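Local coordinates for SusD-like carbohydrate binding protein BF1063 (PDB 3I4G) that probably binds carbohydrate at the outer membrane of Bacteroides fragilis, as a member of the SusD family, at residues A[269-274]-A[329-334]; A[289-294]-A[314-319]; A[322-327]-A[361-366]. All blocks are in the same frame, centred on the assembly; numbering follows the deposited sequence.

Interaction 1 of 3, residues A[269-274]-A[329-334]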
loop_
_atom_site.group_PDB
_atom_site.type_symbol
_atom_site.label_atom_id
_atom_site.label_comp_id
_atom_site.label_asym_id
_atom_site.label_seq_id
_atom_site.Cartn_x
_atom_site.Cartn_y
_atom_site.Cartn_z
ATOM N N HIS A 269 2.024 -5.586 16.079
ATOM C CA HIS A 269 1.183 -4.431 15.936
ATOM C C HIS A 269 -0.231 -4.701 15.499
ATOM O O HIS A 269 -1.133 -3.992 15.958
ATOM C CB HIS A 269 1.781 -3.396 14.941
ATOM C CG HIS A 269 2.190 -2.124 15.612
ATOM N ND1 HIS A 269 3.363 -1.464 15.317
ATOM C CD2 HIS A 269 1.559 -1.388 16.556
ATOM C CE1 HIS A 269 3.445 -0.385 16.085
ATOM N NE2 HIS A 269 2.364 -0.315 16.845
ATOM N N ALA A 270 -0.425 -5.690 14.642
ATOM C CA ALA A 270 -1.718 -5.841 13.952
ATOM C C ALA A 270 -2.505 -7.115 14.228
ATOM O O ALA A 270 -3.626 -7.228 13.751
ATOM C CB ALA A 270 -1.541 -5.679 12.445
ATOM N N LEU A 271 -1.918 -8.081 14.936
ATOM C CA LEU A 271 -2.706 -9.183 15.457
ATOM C C LEU A 271 -3.597 -8.651 16.580
ATOM O O LEU A 271 -3.361 -7.574 17.148
ATOM C CB LEU A 271 -1.819 -10.316 16.001
ATOM C CG LEU A 271 -1.016 -11.040 14.937
ATOM C CD1 LEU A 271 -0.064 -12.098 15.559
ATOM C CD2 LEU A 271 -1.895 -11.738 13.852
ATOM N N SER A 272 -4.629 -9.424 16.949
ATOM C CA SER A 272 -5.490 -9.050 18.055
ATOM C C SER A 272 -4.942 -9.638 19.359
ATOM O O SER A 272 -4.006 -10.460 19.358
ATOM C CB SER A 272 -6.941 -9.473 17.790
ATOM O OG SER A 272 -7.119 -10.851 18.012
ATOM N N ALA A 273 -5.519 -9.234 20.473
ATOM C CA ALA A 273 -4.998 -9.644 21.778
ATOM C C ALA A 273 -4.919 -11.142 21.964
ATOM O O ALA A 273 -3.975 -11.622 22.579
ATOM C CB ALA A 273 -5.856 -9.016 22.884
ATOM N N LYS A 274 -5.886 -11.886 21.458
ATOM C CA LYS A 274 -5.880 -13.358 21.647
ATOM C C LYS A 274 -4.661 -13.999 21.017
ATOM O O LYS A 274 -4.270 -15.114 21.407
ATOM C CB LYS A 274 -7.164 -13.990 21.095
ATOM C CG LYS A 274 -7.231 -14.097 19.576
ATOM C CD LYS A 274 -8.618 -14.579 19.101
ATOM C CE LYS A 274 -8.648 -14.837 17.636
ATOM N NZ LYS A 274 -7.667 -15.898 17.180
ATOM N N ILE A 329 -13.007 -17.354 12.571
ATOM C CA ILE A 329 -11.850 -18.095 13.032
ATOM C C ILE A 329 -10.602 -17.483 12.423
ATOM O O ILE A 329 -10.531 -17.241 11.226
ATOM C CB ILE A 329 -11.962 -19.580 12.660
ATOM C CG1 ILE A 329 -13.201 -20.187 13.324
ATOM C CG2 ILE A 329 -10.682 -20.338 13.083
ATOM C CD1 ILE A 329 -13.168 -20.277 14.828
ATOM N N PHE A 330 -9.605 -17.252 13.263
ATOM C CA PHE A 330 -8.295 -16.715 12.870
ATOM C C PHE A 330 -7.239 -17.392 13.706
ATOM O O PHE A 330 -7.325 -17.403 14.928
ATOM C CB PHE A 330 -8.268 -15.197 13.051
ATOM C CG PHE A 330 -6.956 -14.590 12.666
ATOM C CD1 PHE A 330 -6.606 -14.351 11.354
ATOM C CD2 PHE A 330 -6.035 -14.287 13.639
ATOM C CE1 PHE A 330 -5.365 -13.801 11.035
ATOM C CE2 PHE A 330 -4.807 -13.714 13.304
ATOM C CZ PHE A 330 -4.482 -13.478 12.014
HETATM N N MSE A 331 -6.237 -17.949 13.051
HETATM C CA MSE A 331 -5.199 -18.697 13.767
HETATM C C MSE A 331 -5.821 -19.784 14.659
HETATM O O MSE A 331 -5.366 -20.054 15.785
HETATM C CB MSE A 331 -4.238 -17.783 14.555
HETATM C CG MSE A 331 -3.343 -17.026 13.661
HETATM SE SE MSE A 331 -2.059 -15.951 14.677
HETATM C CE MSE A 331 -1.032 -15.408 13.208
ATOM N N GLY A 332 -6.873 -20.409 14.151
ATOM C CA GLY A 332 -7.452 -21.567 14.811
ATOM C C GLY A 332 -8.392 -21.299 15.962
ATOM O O GLY A 332 -8.885 -22.240 16.565
ATOM N N THR A 333 -8.598 -20.043 16.334
ATOM C CA THR A 333 -9.487 -19.722 17.441
ATOM C C THR A 333 -10.379 -18.563 17.036
ATOM O O THR A 333 -10.069 -17.781 16.130
ATOM C CB THR A 333 -8.712 -19.398 18.752
ATOM O OG1 THR A 333 -7.877 -18.239 18.582
ATOM C CG2 THR A 333 -7.837 -20.619 19.185
ATOM N N GLU A 334 -11.521 -18.505 17.687
ATOM C CA GLU A 334 -12.541 -17.527 17.345
ATOM C C GLU A 334 -12.182 -16.126 17.822
ATOM O O GLU A 334 -11.839 -15.914 18.986
ATOM C CB GLU A 334 -13.882 -17.930 17.956
ATOM C CG GLU A 334 -15.073 -17.058 17.517
ATOM C CD GLU A 334 -16.385 -17.549 18.048
ATOM O OE1 GLU A 334 -16.582 -18.777 18.105
ATOM O OE2 GLU A 334 -17.260 -16.716 18.355
#
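L271 brings its CD2 methyl to the edge of the F330 ring, near the ring plane, where it faces CE2 and CZ and lies 3.6 Å from CE2. The same L271 CD2 meets CE of selenomethionine M331 at 3.8 Å, and the leucine crosses both partners at about a right angle. F330 and M331 belong to a beta hairpin with a two-residue type I' turn, F330 to T333, closed by F330 N to T333 O (3.0 Å) and by the longer return bond from T333 N to F330 O. K274 comes in from the chain beyond helix 266-270. Its CG sits between the backbone N and the carbonyl carbon (chi1 76°), and the chain stays extended until chi4 turns NZ in over the hairpin. There K274 NZ donates to F330 O at 2.7 Å, to T333 OG1 at 2.7 Å and to T333 O at 3.2 Å, standing 64° out of the plane of T333 O in keeping with that longer bond. F330 O and T333 O each also accept a hairpin N-H, from the opposite face of the carbonyl plane. K274 CD rests 3.5 Å from E334 O. F330 stacks on Y324, and M331 N is taken by E368 OE1. The ammonium thus bridges both carbonyls of the turn and the T333 hydroxyl, adding a grip on the turn from outside the hairpin.

Interaction 2 of 3, residues A[289-294]-A[314-319]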
loop_
_atom_site.group_PDB
_atom_site.type_symbol
_atom_site.label_atom_id
_atom_site.label_comp_id
_atom_site.label_asym_id
_atom_site.label_seq_id
_atom_site.Cartn_x
_atom_site.Cartn_y
_atom_site.Cartn_z
ATOM N N GLU A 289 -18.452 -3.233 3.209
ATOM C CA GLU A 289 -19.631 -3.095 2.368
ATOM C C GLU A 289 -19.347 -3.085 0.868
ATOM O O GLU A 289 -20.270 -3.199 0.072
ATOM C CB GLU A 289 -20.345 -1.789 2.727
ATOM C CG GLU A 289 -20.909 -1.782 4.130
ATOM C CD GLU A 289 -21.224 -0.411 4.664
ATOM O OE1 GLU A 289 -21.197 0.579 3.890
ATOM O OE2 GLU A 289 -21.468 -0.312 5.876
ATOM N N SER A 290 -18.081 -2.967 0.491
ATOM C CA SER A 290 -17.733 -2.814 -0.912
ATOM C C SER A 290 -17.738 -4.140 -1.691
ATOM O O SER A 290 -18.021 -4.152 -2.895
ATOM C CB SER A 290 -16.366 -2.091 -1.016
ATOM O OG SER A 290 -16.161 -1.704 -2.373
ATOM N N TYR A 291 -17.427 -5.240 -1.037
ATOM C CA TYR A 291 -17.318 -6.526 -1.687
ATOM C C TYR A 291 -18.666 -6.954 -2.280
ATOM O O TYR A 291 -19.707 -6.809 -1.648
ATOM C CB TYR A 291 -16.843 -7.591 -0.702
ATOM C CG TYR A 291 -15.468 -7.374 -0.166
ATOM C CD1 TYR A 291 -14.360 -7.873 -0.800
ATOM C CD2 TYR A 291 -15.274 -6.677 1.004
ATOM C CE1 TYR A 291 -13.074 -7.647 -0.318
ATOM C CE2 TYR A 291 -14.013 -6.456 1.492
ATOM C CZ TYR A 291 -12.920 -6.936 0.843
ATOM O OH TYR A 291 -11.636 -6.728 1.335
ATOM N N GLU A 292 -18.678 -7.455 -3.500
ATOM C CA GLU A 292 -19.912 -7.970 -4.062
ATOM C C GLU A 292 -20.417 -9.225 -3.361
ATOM O O GLU A 292 -19.704 -9.875 -2.618
ATOM C CB GLU A 292 -19.687 -8.289 -5.535
ATOM C CG GLU A 292 -19.420 -7.061 -6.380
ATOM C CD GLU A 292 -18.701 -7.344 -7.697
ATOM O OE1 GLU A 292 -18.520 -8.509 -8.098
ATOM O OE2 GLU A 292 -18.370 -6.350 -8.391
ATOM N N PHE A 293 -21.690 -9.575 -3.620
ATOM C CA PHE A 293 -22.158 -10.895 -3.315
ATOM C C PHE A 293 -21.454 -11.834 -4.303
ATOM O O PHE A 293 -20.906 -11.420 -5.330
ATOM C CB PHE A 293 -23.682 -11.000 -3.474
ATOM C CG PHE A 293 -24.455 -10.293 -2.393
ATOM C CD1 PHE A 293 -24.438 -10.777 -1.089
ATOM C CD2 PHE A 293 -25.251 -9.206 -2.674
ATOM C CE1 PHE A 293 -25.182 -10.140 -0.104
ATOM C CE2 PHE A 293 -25.971 -8.568 -1.677
ATOM C CZ PHE A 293 -25.935 -9.036 -0.410
ATOM N N LYS A 294 -21.520 -13.128 -4.028
ATOM C CA LYS A 294 -20.868 -14.145 -4.856
ATOM C C LYS A 294 -21.339 -14.146 -6.306
ATOM O O LYS A 294 -20.564 -14.526 -7.192
ATOM C CB LYS A 294 -21.107 -15.529 -4.248
ATOM C CG LYS A 294 -20.281 -15.764 -3.050
ATOM C CD LYS A 294 -18.966 -16.370 -3.360
ATOM C CE LYS A 294 -19.079 -17.860 -3.662
ATOM N NZ LYS A 294 -17.690 -18.429 -3.756
ATOM N N ASP A 314 -21.581 -15.704 1.493
ATOM C CA ASP A 314 -22.204 -15.337 0.211
ATOM C C ASP A 314 -21.604 -14.032 -0.339
ATOM O O ASP A 314 -22.210 -13.341 -1.147
ATOM C CB ASP A 314 -23.736 -15.246 0.306
ATOM C CG ASP A 314 -24.434 -15.579 -1.007
ATOM O OD1 ASP A 314 -23.749 -15.748 -2.037
ATOM O OD2 ASP A 314 -25.687 -15.723 -0.983
ATOM N N ARG A 315 -20.371 -13.725 0.076
ATOM C CA ARG A 315 -19.647 -12.578 -0.423
ATOM C C ARG A 315 -18.395 -13.003 -1.154
ATOM O O ARG A 315 -17.873 -14.092 -0.952
ATOM C CB ARG A 315 -19.226 -11.632 0.722
ATOM C CG ARG A 315 -20.382 -11.113 1.585
ATOM C CD ARG A 315 -21.312 -10.129 0.856
ATOM N NE ARG A 315 -20.675 -8.831 0.595
ATOM C CZ ARG A 315 -20.420 -7.918 1.515
ATOM N NH1 ARG A 315 -20.712 -8.133 2.790
ATOM N NH2 ARG A 315 -19.823 -6.795 1.170
ATOM N N ASP A 316 -17.889 -12.085 -1.974
ATOM C CA ASP A 316 -16.597 -12.242 -2.655
ATOM C C ASP A 316 -15.627 -12.924 -1.675
ATOM O O ASP A 316 -15.471 -12.455 -0.552
ATOM C CB ASP A 316 -16.108 -10.856 -3.047
ATOM C CG ASP A 316 -14.906 -10.863 -3.990
ATOM O OD1 ASP A 316 -13.929 -11.594 -3.754
ATOM O OD2 ASP A 316 -14.933 -10.046 -4.923
ATOM N N PRO A 317 -14.955 -14.015 -2.098
ATOM C CA PRO A 317 -14.021 -14.690 -1.209
ATOM C C PRO A 317 -12.935 -13.774 -0.681
ATOM O O PRO A 317 -12.402 -14.048 0.406
ATOM C CB PRO A 317 -13.425 -15.816 -2.092
ATOM C CG PRO A 317 -14.473 -16.077 -3.083
ATOM C CD PRO A 317 -15.101 -14.741 -3.370
ATOM N N ARG A 318 -12.615 -12.699 -1.414
ATOM C CA ARG A 318 -11.558 -11.785 -0.928
ATOM C C ARG A 318 -11.928 -11.071 0.355
ATOM O O ARG A 318 -11.008 -10.598 1.044
ATOM C CB ARG A 318 -11.186 -10.768 -2.018
ATOM C CG ARG A 318 -10.433 -11.429 -3.156
ATOM C CD ARG A 318 -10.259 -10.534 -4.338
ATOM N NE ARG A 318 -11.527 -10.361 -5.064
ATOM C CZ ARG A 318 -11.665 -9.662 -6.179
ATOM N NH1 ARG A 318 -10.626 -9.081 -6.753
ATOM N NH2 ARG A 318 -12.872 -9.554 -6.732
ATOM N N LEU A 319 -13.224 -11.016 0.711
ATOM C CA LEU A 319 -13.585 -10.387 1.983
ATOM C C LEU A 319 -13.007 -11.198 3.130
ATOM O O LEU A 319 -12.181 -10.704 3.886
ATOM C CB LEU A 319 -15.097 -10.277 2.076
ATOM C CG LEU A 319 -15.716 -9.501 3.237
ATOM C CD1 LEU A 319 -17.179 -9.188 2.887
ATOM C CD2 LEU A 319 -15.608 -10.243 4.584
HETATM O O HOH W 1 -16.276 -7.676 -4.991
#
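A single beta bridge between F293 and R315 joins the loop after helix 285-288 to the residues leading into helix 317-322, whose N-cap is D316. Two backbone bonds flank it, K294 N to D314 O at 3.0 Å and the nearly straight D316 N to E292 O (168°). R315 bends at chi2 (-69°) and chi3, which turn NE back toward Y291 O; the guanidinium then meets this oxygen edge-on, gripping it side-on with NE at 3.2 Å and NH2 at 2.8 Å, both from the same face of the carbonyl plane. R315 NH2 also reaches Y288 O, and L319 CD1 lies over the centre of the guanidinium. L319 CB sits over the face of the Y291 ring, 3.7 Å from its centroid, in a CH-pi contact. K294 bends across, bringing its CD 3.5 Å from R315 O. D316 turns its carboxylate to the helix start: OD1 takes R318 N on its anti side and R318 NE on its syn side, while OD2 pairs with R318 NH2 at 2.8 Å in a salt bridge. A water links D316 OD2 to E292 N, so the capping group is also held from the loop. R318 NH1 goes on to E443 and E447. With its OD1 accepting R318 N two residues on, D316 forms an Asx turn that caps the start of helix 317-322.

Interaction 3 of 3, residues A[322-327]-A[361-366]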
loop_
_atom_site.group_PDB
_atom_site.type_symbol
_atom_site.label_atom_id
_atom_site.label_comp_id
_atom_site.label_asym_id
_atom_site.label_seq_id
_atom_site.Cartn_x
_atom_site.Cartn_y
_atom_site.Cartn_z
ATOM N N THR A 322 -9.241 -11.175 3.393
ATOM C CA THR A 322 -8.600 -9.903 3.740
ATOM C C THR A 322 -8.875 -9.392 5.137
ATOM O O THR A 322 -7.955 -8.818 5.765
ATOM C CB THR A 322 -9.000 -8.858 2.703
ATOM O OG1 THR A 322 -8.614 -9.351 1.395
ATOM C CG2 THR A 322 -8.306 -7.527 2.926
ATOM N N ILE A 323 -10.090 -9.601 5.634
ATOM C CA ILE A 323 -10.487 -9.083 6.943
ATOM C C ILE A 323 -11.177 -10.139 7.756
ATOM O O ILE A 323 -11.669 -11.139 7.200
ATOM C CB ILE A 323 -11.415 -7.815 6.783
ATOM C CG1 ILE A 323 -12.771 -8.164 6.152
ATOM C CG2 ILE A 323 -10.700 -6.758 5.971
ATOM C CD1 ILE A 323 -13.752 -6.974 6.063
ATOM N N TYR A 324 -11.241 -9.939 9.074
ATOM C CA TYR A 324 -12.045 -10.822 9.948
ATOM C C TYR A 324 -12.811 -9.934 10.933
ATOM O O TYR A 324 -12.641 -8.689 10.958
ATOM C CB TYR A 324 -11.225 -11.972 10.571
ATOM C CG TYR A 324 -10.097 -11.607 11.500
ATOM C CD1 TYR A 324 -8.839 -11.346 10.992
ATOM C CD2 TYR A 324 -10.254 -11.634 12.872
ATOM C CE1 TYR A 324 -7.775 -11.086 11.810
ATOM C CE2 TYR A 324 -9.193 -11.351 13.712
ATOM C CZ TYR A 324 -7.972 -11.070 13.172
ATOM O OH TYR A 324 -6.918 -10.787 14.013
ATOM N N TYR A 325 -13.690 -10.571 11.702
ATOM C CA TYR A 325 -14.750 -9.909 12.461
ATOM C C TYR A 325 -15.220 -10.855 13.552
ATOM O O TYR A 325 -14.790 -12.014 13.603
ATOM C CB TYR A 325 -15.911 -9.544 11.514
ATOM C CG TYR A 325 -16.184 -10.653 10.514
ATOM C CD1 TYR A 325 -16.922 -11.752 10.880
ATOM C CD2 TYR A 325 -15.678 -10.611 9.223
ATOM C CE1 TYR A 325 -17.111 -12.802 10.025
ATOM C CE2 TYR A 325 -15.898 -11.688 8.333
ATOM C CZ TYR A 325 -16.625 -12.770 8.742
ATOM O OH TYR A 325 -16.807 -13.838 7.875
ATOM N N ASN A 326 -16.095 -10.387 14.419
ATOM C CA ASN A 326 -16.608 -11.188 15.515
ATOM C C ASN A 326 -17.180 -12.493 15.017
ATOM O O ASN A 326 -18.006 -12.501 14.111
ATOM C CB ASN A 326 -17.681 -10.405 16.278
ATOM C CG ASN A 326 -18.082 -11.070 17.556
ATOM O OD1 ASN A 326 -17.211 -11.579 18.270
ATOM N ND2 ASN A 326 -19.371 -11.031 17.911
ATOM N N GLY A 327 -16.738 -13.585 15.634
ATOM C CA GLY A 327 -17.196 -14.924 15.257
ATOM C C GLY A 327 -16.394 -15.651 14.226
ATOM O O GLY A 327 -16.530 -16.860 14.086
HETATM N N MSE A 361 -10.699 -6.679 11.843
HETATM C CA MSE A 361 -9.263 -6.838 11.887
HETATM C C MSE A 361 -8.762 -7.244 10.517
HETATM O O MSE A 361 -9.539 -7.709 9.676
HETATM C CB MSE A 361 -8.877 -7.874 12.922
HETATM C CG MSE A 361 -9.200 -7.495 14.353
HETATM SE SE MSE A 361 -8.026 -5.993 14.964
HETATM C CE MSE A 361 -6.518 -6.926 15.198
HETATM N N MSE A 362 -7.456 -7.087 10.289
HETATM C CA MSE A 362 -6.852 -7.506 9.025
HETATM C C MSE A 362 -6.365 -8.942 9.097
HETATM O O MSE A 362 -5.565 -9.301 9.938
HETATM C CB MSE A 362 -5.664 -6.589 8.659
HETATM C CG MSE A 362 -4.972 -6.975 7.358
HETATM SE SE MSE A 362 -3.594 -5.680 6.876
HETATM C CE MSE A 362 -2.350 -6.217 8.145
ATOM N N ARG A 363 -6.836 -9.762 8.166
ATOM C CA ARG A 363 -6.377 -11.156 7.999
ATOM C C ARG A 363 -5.181 -11.226 7.045
ATOM O O ARG A 363 -4.297 -12.081 7.204
ATOM C CB ARG A 363 -7.516 -12.042 7.467
ATOM C CG ARG A 363 -7.210 -13.522 7.570
ATOM C CD ARG A 363 -8.230 -14.413 6.916
ATOM N NE ARG A 363 -9.535 -14.463 7.574
ATOM C CZ ARG A 363 -9.854 -15.300 8.558
ATOM N NH1 ARG A 363 -8.943 -16.086 9.114
ATOM N NH2 ARG A 363 -11.082 -15.308 9.043
ATOM N N LYS A 364 -5.157 -10.370 6.034
ATOM C CA LYS A 364 -4.085 -10.343 5.034
ATOM C C LYS A 364 -2.738 -10.205 5.729
ATOM O O LYS A 364 -2.628 -9.495 6.720
ATOM C CB LYS A 364 -4.302 -9.213 4.055
ATOM C CG LYS A 364 -3.364 -9.205 2.855
ATOM C CD LYS A 364 -3.773 -8.192 1.789
ATOM C CE LYS A 364 -4.939 -8.698 0.896
ATOM N NZ LYS A 364 -5.360 -7.722 -0.158
ATOM N N TYR A 365 -1.737 -10.917 5.170
ATOM C CA TYR A 365 -0.320 -10.933 5.573
ATOM C C TYR A 365 0.017 -11.896 6.712
ATOM O O TYR A 365 1.185 -12.036 7.051
ATOM C CB TYR A 365 0.176 -9.523 5.931
ATOM C CG TYR A 365 0.088 -8.495 4.848
ATOM C CD1 TYR A 365 0.923 -8.528 3.732
ATOM C CD2 TYR A 365 -0.828 -7.450 4.935
ATOM C CE1 TYR A 365 0.829 -7.580 2.730
ATOM C CE2 TYR A 365 -0.939 -6.516 3.925
ATOM C CZ TYR A 365 -0.101 -6.563 2.838
ATOM O OH TYR A 365 -0.188 -5.603 1.886
ATOM N N PHE A 366 -0.986 -12.578 7.257
ATOM C CA PHE A 366 -0.772 -13.503 8.394
ATOM C C PHE A 366 -0.975 -14.947 7.994
ATOM O O PHE A 366 -2.084 -15.372 7.726
ATOM C CB PHE A 366 -1.666 -13.101 9.584
ATOM C CG PHE A 366 -1.430 -11.675 10.041
ATOM C CD1 PHE A 366 -0.166 -11.253 10.453
ATOM C CD2 PHE A 366 -2.419 -10.751 10.026
ATOM C CE1 PHE A 366 0.066 -9.946 10.813
ATOM C CE2 PHE A 366 -2.175 -9.439 10.396
ATOM C CZ PHE A 366 -0.947 -9.036 10.797
HETATM O O HOH W 2 -12.897 -13.516 7.876
HETATM O O HOH W 3 -5.056 -9.408 12.644
#
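Residues 322-324 and 361-364 run antiparallel, their directions 149° apart, and pair in a short two-stranded ladder. Y324 and M361 form the hydrogen-bonded pair, with Y324 N to M361 O and M361 N to Y324 O both at 2.9 Å. I323 and M362 are the neighbouring non-hydrogen-bonded pair, where I323 CA also comes close to M361 O. Beyond it the pattern ends in a fork: T322 O accepts R363 N at 2.8 Å and K364 N at 3.2 Å, both from one face of its carbonyl plane. The second segment then swings off in a type II turn from R363 to F366, with Y365 at positive phi. The sheet, in the SusD-family part of the chain, has strand 281-283 and helix 50-54 beside it and helix 266-270 against the turn; its first strand follows directly on helix 317-322. On its I323 and M362 side, selenomethionine M362 packs on V281 and I54. The other side carries Y324. One face of its ring rests on M361 CB, which stands nearer the rim than the centre, 3.3 Å from Y324 CZ, and the two side chains point the same way. Selenomethionine M361 then bends at chi2 and chi3, bringing CE to 4.1 Å from Y324 OH. Y324 OH donates to a water that donates in turn to M362 O. A second water donates to I323 O and accepts from R363 NH2, lying in the guanidinium plane. R363 crosses Y324 obliquely, with NH2 3.7 Å from Y324 CB, and its NH1 forms a salt bridge with E368. K364 lies alongside T322, with CE 3.8 Å from T322 OG1. T322 OG1 bonds to R318 O, whereas K364 NZ passes on to E451, A449 O and Y236.

From the N terminus, 269-274 opens interaction 1, which joins the end of helix 266-270 to hairpin 329-334. Interaction 2 falls wholly within its span, tying the loop after helix 285-288 to the start of helix 317-322 across 19 residues without helix or strand. That helix leads into strand 323-325, which opens interaction 3 before the hairpin has closed interaction 1. Interaction 3 closes last, pairing this strand with strand 360-362, so these two loops cross. They also touch: I329 O lies 2.9 Å from R363 NH1, a probable hydrogen bond, and A270 O packs on M361 CE. Interaction 2 meets interaction 3 through Y291 OH and T322 CB, whereas interactions 1 and 2 do not touch.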